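Dihydropteridine reductase (Caenorhabditis elegans, PDB 1OOE) probably catalyses the NAD(P)H-dependent reduction of quinonoid dihydrobiopterin to tetrahydrobiopterin, working as a homodimeric short-chain dehydrogenase/reductase. Local coordinates at residues A[2-13]-A[27-38]; A[120-128]-A[205-215]. All coordinates share one frame; numbering follows the deposited sequence. Where two conformers were deposited one is given.

Contact 1 of 2, residues A[2-13]-A[27-38]; sequences SSGKVIVYGGKG and GYTVLNIDLSAN
Tyr-9 and Ile-33 meet because each sets a branch opposite its backbone N: the phenol ring in Tyr-9 (chi1 -160°) and CG2 in Ile-33. That methyl stands over the centre of the Tyr-9 ring, 3.9 Å from CG2 to the ring centroid, while CD1 of Ile-33 lies 3.6 Å from CG2 of Ile-7. On the other sheet face, beside helix 14-25, Val-6 and Val-8 pack near Val-30, and Ser-3 CB sits over the rim of the Tyr-28 ring. Linked through helix 14-25, strands 4-9 and 28-34 form the first beta-alpha-beta unit of a Rossmann fold and are joined by parallel backbone bonds, as between Val-8 N and Leu-31 O (2.8 Å). At the end of strand 28-34, Asp-34 OD2 takes the N-H of Lys-12 at 3.0 Å, on its anti side and out of the carboxylate plane. The Lys-12 chain, bent at chi2 and chi3, curls past Asp-34 so that NZ reaches Ala-37 O at 2.9 Å. Asn-38 ND2 donates to Gly-11 O, while its OD1 takes the N-H of Gln-40. With Leu-35 N also bonded to OD1, the Asp-34 carboxylate is likely to stay ionised and to hold the glycine-rich turn against the strand end.

Contact 2 of 2, residues A[120-128]-A[205-215]; sequences KPGGLLQLT and LLKWTTETSSR
The guanidinium of Arg-215 lies between CB of Leu-124 over one face and CG2 of Thr-212 over the opposite one, the latter 3.5 Å above the plane. NH1 and NH2 approach Gly-122 O end-on, at 3.0 and 2.9 Å, and both bonds lie close to the guanidinium plane; NH2 comes in the plane of the carbonyl, NH1 well above it. At another edge NE gives a 2.7 Å bond to Trp-208 O at the C-terminal end of helix 198-210, whose partial negative charge the guanidinium would probably ease. The Trp-208 indole has Leu-124 CD2 at its edge, near the ring plane, and its NE1 bonds to a sulfonate oxygen of a MES molecule, probably from the crystallisation liquor. Arg-215 thus ties the turn before strand 123-128 to the helix end, while Leu-124 and Gln-126 pack the strand itself, inside the largely parallel Rossmann-type sheet of the short-chain dehydrogenases, against residues 205-210, which run roughly antiparallel to it (144° between the N-to-C directions). With an alanine at Arg-215, the carbonyls of Gly-122 and Trp-208 would probably lose these donors and turn 120-123 would be held less firmly to the helix. Deeper in, Leu-124 turns CG opposite its backbone N (chi1 171°) and carries CD2 onto the helix, 3.8 Å from CB of Trp-208. Thr-209 OG1, itself bonded to Leu-205 O, also neighbours this methyl. Leu-205 CD2 packs at 3.8 Å against CG of Gln-126, at about a right angle. NE2 of Gln-126 bonds weakly to Leu-127 O; its OE1 is buried with no polar partner.

Both contacts are built on the same mixed sheet, their centres about 16 Å apart. Strand 73-78 separates strand 4-9 of contact 1 from strand 123-128 of contact 2. Along the chain they come in series, contact 1 closing the first beta-alpha-beta unit well before contact 2 brings helix 198-210 back to the middle of the sheet. Helix 14-25 is common ground: its Phe-23 touches Val-6 from contact 1 and Leu-205 from contact 2. They also meet directly, with CE1 of Tyr-28 3.6 Å from CD1 of Leu-206. The late helix thus packs beside the helix of the probable dinucleotide-binding unit, tying the chain's early and late portions together.

Contact 1 of 2, residues A[2-13]-A[27-38]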
loop_
_atom_site.group_PDB
_atom_site.type_symbol
_atom_site.label_atom_id
_atom_site.label_comp_id
_atom_site.label_asym_id
_atom_site.label_seq_id
_atom_site.Cartn_x
_atom_site.Cartn_y
_atom_site.Cartn_z
ATOM N N SER A 2 -14.195 1.876 -34.766
ATOM C CA SER A 2 -12.913 1.924 -35.523
ATOM C C SER A 2 -12.057 3.103 -35.080
ATOM O O SER A 2 -10.914 3.247 -35.515
ATOM C CB SER A 2 -13.190 2.029 -37.025
ATOM O OG SER A 2 -13.904 3.214 -37.331
ATOM N N SER A 3 -12.613 3.947 -34.215
ATOM C CA SER A 3 -11.892 5.113 -33.713
ATOM C C SER A 3 -10.736 4.680 -32.819
ATOM O O SER A 3 -9.829 5.463 -32.534
ATOM C CB SER A 3 -12.834 6.022 -32.919
ATOM O OG SER A 3 -13.889 6.502 -33.732
ATOM N N GLY A 4 -10.778 3.424 -32.384
ATOM C CA GLY A 4 -9.737 2.899 -31.521
ATOM C C GLY A 4 -10.302 1.904 -30.527
ATOM O O GLY A 4 -11.476 1.550 -30.598
ATOM N N LYS A 5 -9.469 1.448 -29.600
ATOM C CA LYS A 5 -9.907 0.490 -28.594
ATOM C C LYS A 5 -9.494 0.961 -27.205
ATOM O O LYS A 5 -8.439 1.572 -27.037
ATOM C CB LYS A 5 -9.287 -0.889 -28.855
ATOM C CG LYS A 5 -9.645 -1.521 -30.196
ATOM C CD LYS A 5 -8.917 -2.847 -30.380
ATOM C CE LYS A 5 -9.210 -3.490 -31.736
ATOM N NZ LYS A 5 -8.696 -2.686 -32.888
ATOM N N VAL A 6 -10.337 0.686 -26.215
ATOM C CA VAL A 6 -10.037 1.051 -24.837
ATOM C C VAL A 6 -10.514 -0.045 -23.892
ATOM O O VAL A 6 -11.453 -0.787 -24.194
ATOM C CB VAL A 6 -10.700 2.401 -24.418
ATOM C CG1 VAL A 6 -10.124 3.546 -25.240
ATOM C CG2 VAL A 6 -12.205 2.325 -24.587
ATOM N N ILE A 7 -9.838 -0.155 -22.757
ATOM C CA ILE A 7 -10.179 -1.136 -21.735
ATOM C C ILE A 7 -10.728 -0.406 -20.517
ATOM O O ILE A 7 -10.144 0.578 -20.062
ATOM C CB ILE A 7 -8.931 -1.938 -21.296
ATOM C CG1 ILE A 7 -8.454 -2.832 -22.444
ATOM C CG2 ILE A 7 -9.238 -2.751 -20.035
ATOM C CD1 ILE A 7 -7.139 -3.531 -22.154
ATOM N N VAL A 8 -11.864 -0.873 -20.008
ATOM C CA VAL A 8 -12.466 -0.284 -18.817
ATOM C C VAL A 8 -12.505 -1.385 -17.768
ATOM O O VAL A 8 -13.274 -2.342 -17.883
ATOM C CB VAL A 8 -13.913 0.218 -19.071
ATOM C CG1 VAL A 8 -14.503 0.772 -17.770
ATOM C CG2 VAL A 8 -13.919 1.301 -20.139
ATOM N N TYR A 9 -11.647 -1.247 -16.762
ATOM C CA TYR A 9 -11.545 -2.204 -15.670
ATOM C C TYR A 9 -12.501 -1.662 -14.609
ATOM O O TYR A 9 -12.198 -0.672 -13.938
ATOM C CB TYR A 9 -10.100 -2.213 -15.158
ATOM C CG TYR A 9 -9.673 -3.433 -14.367
ATOM C CD1 TYR A 9 -10.487 -3.975 -13.374
ATOM C CD2 TYR A 9 -8.417 -4.004 -14.574
ATOM C CE1 TYR A 9 -10.055 -5.058 -12.599
ATOM C CE2 TYR A 9 -7.977 -5.078 -13.810
ATOM C CZ TYR A 9 -8.795 -5.601 -12.825
ATOM O OH TYR A 9 -8.339 -6.648 -12.058
ATOM N N GLY A 10 -13.658 -2.308 -14.484
ATOM C CA GLY A 10 -14.679 -1.877 -13.538
ATOM C C GLY A 10 -15.864 -1.304 -14.304
ATOM O O GLY A 10 -16.544 -0.389 -13.835
ATOM N N GLY A 11 -16.114 -1.860 -15.487
ATOM C CA GLY A 11 -17.198 -1.392 -16.338
ATOM C C GLY A 11 -18.623 -1.611 -15.864
ATOM O O GLY A 11 -19.568 -1.160 -16.522
ATOM N N LYS A 12 -18.790 -2.310 -14.744
ATOM C CA LYS A 12 -20.121 -2.562 -14.197
ATOM C C LYS A 12 -20.529 -1.496 -13.184
ATOM O O LYS A 12 -21.707 -1.378 -12.843
ATOM C CB LYS A 12 -20.177 -3.939 -13.528
ATOM C CG LYS A 12 -19.991 -5.108 -14.483
ATOM C CD LYS A 12 -21.088 -5.157 -15.545
ATOM C CE LYS A 12 -22.447 -5.478 -14.939
ATOM N NZ LYS A 12 -23.514 -5.599 -15.976
ATOM N N GLY A 13 -19.557 -0.725 -12.704
ATOM C CA GLY A 13 -19.847 0.324 -11.736
ATOM C C GLY A 13 -20.491 1.550 -12.362
ATOM O O GLY A 13 -20.591 1.646 -13.585
ATOM N N GLY A 27 -17.414 6.152 -31.093
ATOM C CA GLY A 27 -16.729 5.297 -32.049
ATOM C C GLY A 27 -15.645 4.331 -31.610
ATOM O O GLY A 27 -14.975 3.744 -32.464
ATOM N N TYR A 28 -15.455 4.147 -30.306
ATOM C CA TYR A 28 -14.425 3.223 -29.841
ATOM C C TYR A 28 -14.955 1.820 -29.567
ATOM O O TYR A 28 -16.136 1.632 -29.278
ATOM C CB TYR A 28 -13.769 3.736 -28.552
ATOM C CG TYR A 28 -12.829 4.904 -28.728
ATOM C CD1 TYR A 28 -13.316 6.198 -28.902
ATOM C CD2 TYR A 28 -11.446 4.713 -28.722
ATOM C CE1 TYR A 28 -12.451 7.275 -29.065
ATOM C CE2 TYR A 28 -10.572 5.782 -28.884
ATOM C CZ TYR A 28 -11.081 7.060 -29.056
ATOM O OH TYR A 28 -10.222 8.122 -29.221
ATOM N N THR A 29 -14.066 0.837 -29.684
ATOM C CA THR A 29 -14.396 -0.549 -29.375
ATOM C C THR A 29 -14.038 -0.597 -27.897
ATOM O O THR A 29 -12.972 -0.117 -27.512
ATOM C CB THR A 29 -13.486 -1.535 -30.127
ATOM O OG1 THR A 29 -13.687 -1.390 -31.539
ATOM C CG2 THR A 29 -13.795 -2.969 -29.714
ATOM N N VAL A 30 -14.910 -1.157 -27.066
ATOM C CA VAL A 30 -14.636 -1.195 -25.635
ATOM C C VAL A 30 -14.604 -2.581 -25.006
ATOM O O VAL A 30 -15.519 -3.389 -25.174
ATOM C CB VAL A 30 -15.658 -0.332 -24.858
ATOM C CG1 VAL A 30 -15.258 -0.246 -23.391
ATOM C CG2 VAL A 30 -15.748 1.052 -25.479
ATOM N N LEU A 31 -13.532 -2.847 -24.271
ATOM C CA LEU A 31 -13.377 -4.120 -23.586
ATOM C C LEU A 31 -13.631 -3.883 -22.104
ATOM O O LEU A 31 -13.021 -2.999 -21.498
ATOM C CB LEU A 31 -11.962 -4.673 -23.778
ATOM C CG LEU A 31 -11.538 -5.094 -25.188
ATOM C CD1 LEU A 31 -11.296 -3.866 -26.054
ATOM C CD2 LEU A 31 -10.269 -5.931 -25.099
ATOM N N ASN A 32 -14.540 -4.665 -21.529
ATOM C CA ASN A 32 -14.860 -4.549 -20.111
ATOM C C ASN A 32 -14.219 -5.668 -19.306
ATOM O O ASN A 32 -14.229 -6.830 -19.718
ATOM C CB ASN A 32 -16.377 -4.600 -19.892
ATOM C CG ASN A 32 -16.747 -4.811 -18.429
ATOM O OD1 ASN A 32 -16.499 -3.951 -17.587
ATOM N ND2 ASN A 32 -17.330 -5.965 -18.123
ATOM N N ILE A 33 -13.651 -5.311 -18.158
ATOM C CA ILE A 33 -13.038 -6.285 -17.267
ATOM C C ILE A 33 -13.742 -6.099 -15.927
ATOM O O ILE A 33 -13.637 -5.038 -15.312
ATOM C CB ILE A 33 -11.526 -6.023 -17.072
ATOM C CG1 ILE A 33 -10.785 -6.168 -18.404
ATOM C CG2 ILE A 33 -10.960 -6.998 -16.047
ATOM C CD1 ILE A 33 -9.289 -5.883 -18.313
ATOM N N ASP A 34 -14.477 -7.114 -15.486
ATOM C CA ASP A 34 -15.185 -7.015 -14.218
ATOM C C ASP A 34 -15.635 -8.389 -13.745
ATOM O O ASP A 34 -15.378 -9.398 -14.401
ATOM C CB ASP A 34 -16.399 -6.088 -14.353
ATOM C CG ASP A 34 -16.655 -5.272 -13.093
ATOM O OD1 ASP A 34 -16.591 -5.843 -11.985
ATOM O OD2 ASP A 34 -16.927 -4.059 -13.210
ATOM N N LEU A 35 -16.312 -8.415 -12.604
ATOM C CA LEU A 35 -16.799 -9.655 -12.013
ATOM C C LEU A 35 -17.960 -10.264 -12.797
ATOM O O LEU A 35 -18.305 -11.431 -12.609
ATOM C CB LEU A 35 -17.213 -9.392 -10.565
ATOM C CG LEU A 35 -16.081 -8.909 -9.653
ATOM C CD1 LEU A 35 -16.653 -8.425 -8.328
ATOM C CD2 LEU A 35 -15.087 -10.035 -9.429
ATOM N N SER A 36 -18.568 -9.464 -13.664
ATOM C CA SER A 36 -19.668 -9.925 -14.501
ATOM C C SER A 36 -19.599 -9.167 -15.817
ATOM O O SER A 36 -18.883 -8.168 -15.932
ATOM C CB SER A 36 -21.027 -9.695 -13.822
ATOM O OG SER A 36 -21.295 -8.322 -13.611
ATOM N N ALA A 37 -20.337 -9.640 -16.811
ATOM C CA ALA A 37 -20.315 -9.008 -18.119
ATOM C C ALA A 37 -21.224 -7.798 -18.264
ATOM O O ALA A 37 -22.268 -7.696 -17.619
ATOM C CB ALA A 37 -20.660 -10.035 -19.188
ATOM N N ASN A 38 -20.791 -6.870 -19.113
ATOM C CA ASN A 38 -21.558 -5.674 -19.437
ATOM C C ASN A 38 -21.982 -5.976 -20.870
ATOM O O ASN A 38 -21.158 -5.933 -21.786
ATOM C CB ASN A 38 -20.669 -4.430 -19.411
ATOM C CG ASN A 38 -21.449 -3.153 -19.664
ATOM O OD1 ASN A 38 -22.295 -3.101 -20.555
ATOM N ND2 ASN A 38 -21.162 -2.114 -18.886
#

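Contact 2 of 2, residues A[120-128]-A[205-215]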
loop_
_atom_site.group_PDB
_atom_site.type_symbol
_atom_site.label_atom_id
_atom_site.label_comp_id
_atom_site.label_asym_id
_atom_site.label_seq_id
_atom_site.Cartn_x
_atom_site.Cartn_y
_atom_site.Cartn_z
ATOM N N LYS A 120 -0.664 1.354 -26.562
ATOM C CA LYS A 120 0.109 1.909 -27.674
ATOM C C LYS A 120 1.063 2.983 -27.164
ATOM O O LYS A 120 0.816 3.612 -26.129
ATOM C CB LYS A 120 -0.820 2.551 -28.710
ATOM C CG LYS A 120 -1.554 3.779 -28.147
ATOM C CD LYS A 120 -2.006 4.755 -29.226
ATOM C CE LYS A 120 -2.856 5.876 -28.647
ATOM N NZ LYS A 120 -3.371 6.780 -29.712
ATOM N N PRO A 121 2.186 3.195 -27.869
ATOM C CA PRO A 121 3.104 4.234 -27.403
ATOM C C PRO A 121 2.319 5.541 -27.436
ATOM O O PRO A 121 1.555 5.787 -28.373
ATOM C CB PRO A 121 4.218 4.190 -28.443
ATOM C CG PRO A 121 4.272 2.730 -28.779
ATOM C CD PRO A 121 2.804 2.389 -28.939
ATOM N N GLY A 122 2.483 6.363 -26.407
ATOM C CA GLY A 122 1.758 7.620 -26.350
ATOM C C GLY A 122 0.348 7.471 -25.797
ATOM O O GLY A 122 -0.393 8.448 -25.715
ATOM N N GLY A 123 -0.028 6.252 -25.418
ATOM C CA GLY A 123 -1.362 6.020 -24.887
ATOM C C GLY A 123 -1.550 6.495 -23.460
ATOM O O GLY A 123 -0.626 7.036 -22.859
ATOM N N LEU A 124 -2.745 6.276 -22.915
ATOM C CA LEU A 124 -3.068 6.708 -21.558
ATOM C C LEU A 124 -3.505 5.598 -20.608
ATOM O O LEU A 124 -4.335 4.763 -20.958
ATOM C CB LEU A 124 -4.188 7.755 -21.605
ATOM C CG LEU A 124 -4.822 8.170 -20.272
ATOM C CD1 LEU A 124 -3.820 8.957 -19.454
ATOM C CD2 LEU A 124 -6.076 9.002 -20.528
ATOM N N LEU A 125 -2.926 5.593 -19.408
ATOM C CA LEU A 125 -3.322 4.654 -18.363
ATOM C C LEU A 125 -3.894 5.546 -17.263
ATOM O O LEU A 125 -3.229 6.483 -16.812
ATOM C CB LEU A 125 -2.132 3.869 -17.798
ATOM C CG LEU A 125 -2.418 3.151 -16.463
ATOM C CD1 LEU A 125 -3.437 2.032 -16.673
ATOM C CD2 LEU A 125 -1.122 2.586 -15.890
ATOM N N GLN A 126 -5.132 5.287 -16.861
ATOM C CA GLN A 126 -5.751 6.072 -15.796
ATOM C C GLN A 126 -6.093 5.158 -14.630
ATOM O O GLN A 126 -6.639 4.070 -14.817
ATOM C CB GLN A 126 -7.009 6.778 -16.315
ATOM C CG GLN A 126 -7.887 7.397 -15.229
ATOM C CD GLN A 126 -8.992 6.459 -14.785
ATOM O OE1 GLN A 126 -9.667 5.852 -15.619
ATOM N NE2 GLN A 126 -9.195 6.341 -13.470
ATOM N N LEU A 127 -5.739 5.601 -13.429
ATOM C CA LEU A 127 -6.006 4.842 -12.214
ATOM C C LEU A 127 -6.859 5.700 -11.293
ATOM O O LEU A 127 -6.998 6.909 -11.496
ATOM C CB LEU A 127 -4.698 4.479 -11.501
ATOM C CG LEU A 127 -3.650 3.687 -12.290
ATOM C CD1 LEU A 127 -2.420 3.487 -11.420
ATOM C CD2 LEU A 127 -4.224 2.342 -12.737
ATOM N N THR A 128 -7.419 5.076 -10.268
ATOM C CA THR A 128 -8.254 5.806 -9.331
ATOM C C THR A 128 -7.633 5.799 -7.944
ATOM O O THR A 128 -7.432 4.740 -7.354
ATOM C CB THR A 128 -9.663 5.200 -9.274
ATOM O OG1 THR A 128 -10.246 5.230 -10.585
ATOM C CG2 THR A 128 -10.548 6.001 -8.325
ATOM N N LEU A 205 -11.400 11.971 -20.054
ATOM C CA LEU A 205 -10.668 10.788 -20.487
ATOM C C LEU A 205 -10.581 10.761 -22.013
ATOM O O LEU A 205 -9.531 10.440 -22.572
ATOM C CB LEU A 205 -11.334 9.509 -19.976
ATOM C CG LEU A 205 -11.212 9.232 -18.474
ATOM C CD1 LEU A 205 -12.018 7.992 -18.118
ATOM C CD2 LEU A 205 -9.746 9.050 -18.100
ATOM N N LEU A 206 -11.671 11.103 -22.694
ATOM C CA LEU A 206 -11.645 11.112 -24.159
ATOM C C LEU A 206 -10.653 12.169 -24.652
ATOM O O LEU A 206 -9.896 11.926 -25.596
ATOM C CB LEU A 206 -13.043 11.387 -24.737
ATOM C CG LEU A 206 -13.145 11.447 -26.270
ATOM C CD1 LEU A 206 -12.669 10.133 -26.871
ATOM C CD2 LEU A 206 -14.580 11.731 -26.683
ATOM N N LYS A 207 -10.645 13.332 -24.006
ATOM C CA LYS A 207 -9.730 14.406 -24.393
ATOM C C LYS A 207 -8.268 14.001 -24.216
ATOM O O LYS A 207 -7.453 14.177 -25.123
ATOM C CB LYS A 207 -9.990 15.674 -23.574
ATOM C CG LYS A 207 -9.124 16.855 -24.016
ATOM C CD LYS A 207 -9.353 18.113 -23.189
ATOM C CE LYS A 207 -8.866 17.948 -21.753
ATOM N NZ LYS A 207 -8.907 19.242 -21.003
ATOM N N TRP A 208 -7.934 13.466 -23.046
ATOM C CA TRP A 208 -6.564 13.055 -22.779
ATOM C C TRP A 208 -6.139 11.889 -23.672
ATOM O O TRP A 208 -4.957 11.742 -23.994
ATOM C CB TRP A 208 -6.391 12.668 -21.304
ATOM C CG TRP A 208 -6.690 13.775 -20.321
ATOM C CD1 TRP A 208 -6.489 15.112 -20.503
ATOM C CD2 TRP A 208 -7.187 13.622 -18.983
ATOM N NE1 TRP A 208 -6.828 15.804 -19.358
ATOM C CE2 TRP A 208 -7.258 14.911 -18.411
ATOM C CE3 TRP A 208 -7.574 12.519 -18.211
ATOM C CZ2 TRP A 208 -7.703 15.128 -17.101
ATOM C CZ3 TRP A 208 -8.016 12.734 -16.907
ATOM C CH2 TRP A 208 -8.076 14.029 -16.367
ATOM N N THR A 209 -7.099 11.064 -24.077
ATOM C CA THR A 209 -6.793 9.921 -24.933
ATOM C C THR A 209 -6.468 10.356 -26.359
ATOM O O THR A 209 -5.538 9.833 -26.982
ATOM C CB THR A 209 -7.973 8.920 -24.980
ATOM O OG1 THR A 209 -8.216 8.402 -23.666
ATOM C CG2 THR A 209 -7.655 7.756 -25.910
ATOM N N THR A 210 -7.227 11.324 -26.861
ATOM C CA THR A 210 -7.055 11.814 -28.229
ATOM C C THR A 210 -6.073 12.972 -28.420
ATOM O O THR A 210 -5.525 13.147 -29.512
ATOM C CB THR A 210 -8.413 12.231 -28.825
ATOM O OG1 THR A 210 -8.990 13.273 -28.031
ATOM C CG2 THR A 210 -9.362 11.046 -28.856
ATOM N N GLU A 211 -5.852 13.764 -27.373
ATOM C CA GLU A 211 -4.938 14.902 -27.460
ATOM C C GLU A 211 -3.892 14.866 -26.351
ATOM O O GLU A 211 -4.163 15.264 -25.218
ATOM C CB GLU A 211 -5.727 16.212 -27.377
ATOM C CG GLU A 211 -6.741 16.400 -28.496
ATOM C CD GLU A 211 -6.094 16.552 -29.863
ATOM O OE1 GLU A 211 -5.332 15.653 -30.275
ATOM O OE2 GLU A 211 -6.353 17.576 -30.530
ATOM N N THR A 212 -2.688 14.405 -26.680
ATOM C CA THR A 212 -1.623 14.309 -25.683
ATOM C C THR A 212 -1.234 15.645 -25.047
ATOM O O THR A 212 -0.853 15.691 -23.878
ATOM C CB THR A 212 -0.350 13.652 -26.274
ATOM O OG1 THR A 212 0.097 14.398 -27.412
ATOM C CG2 THR A 212 -0.634 12.215 -26.692
ATOM N N SER A 213 -1.340 16.733 -25.805
ATOM C CA SER A 213 -0.971 18.045 -25.287
ATOM C C SER A 213 -1.959 18.610 -24.266
ATOM O O SER A 213 -1.692 19.648 -23.656
ATOM C CB SER A 213 -0.800 19.041 -26.440
ATOM O OG SER A 213 -2.017 19.252 -27.135
ATOM N N SER A 214 -3.090 17.931 -24.078
ATOM C CA SER A 214 -4.109 18.381 -23.126
ATOM C C SER A 214 -3.929 17.707 -21.771
ATOM O O SER A 214 -4.644 18.009 -20.815
ATOM C CB SER A 214 -5.514 18.051 -23.642
ATOM O OG SER A 214 -5.787 16.654 -23.564
ATOM N N ARG A 215 -2.962 16.801 -21.694
ATOM C CA ARG A 215 -2.704 16.045 -20.475
ATOM C C ARG A 215 -1.857 16.722 -19.410
ATOM O O ARG A 215 -0.927 17.473 -19.715
ATOM C CB ARG A 215 -1.996 14.730 -20.810
ATOM C CG ARG A 215 -2.732 13.790 -21.726
ATOM C CD ARG A 215 -1.800 12.674 -22.159
ATOM N NE ARG A 215 -2.472 11.708 -23.020
ATOM C CZ ARG A 215 -1.868 10.688 -23.623
ATOM N NH1 ARG A 215 -0.565 10.491 -23.463
ATOM N NH2 ARG A 215 -2.570 9.864 -24.386
#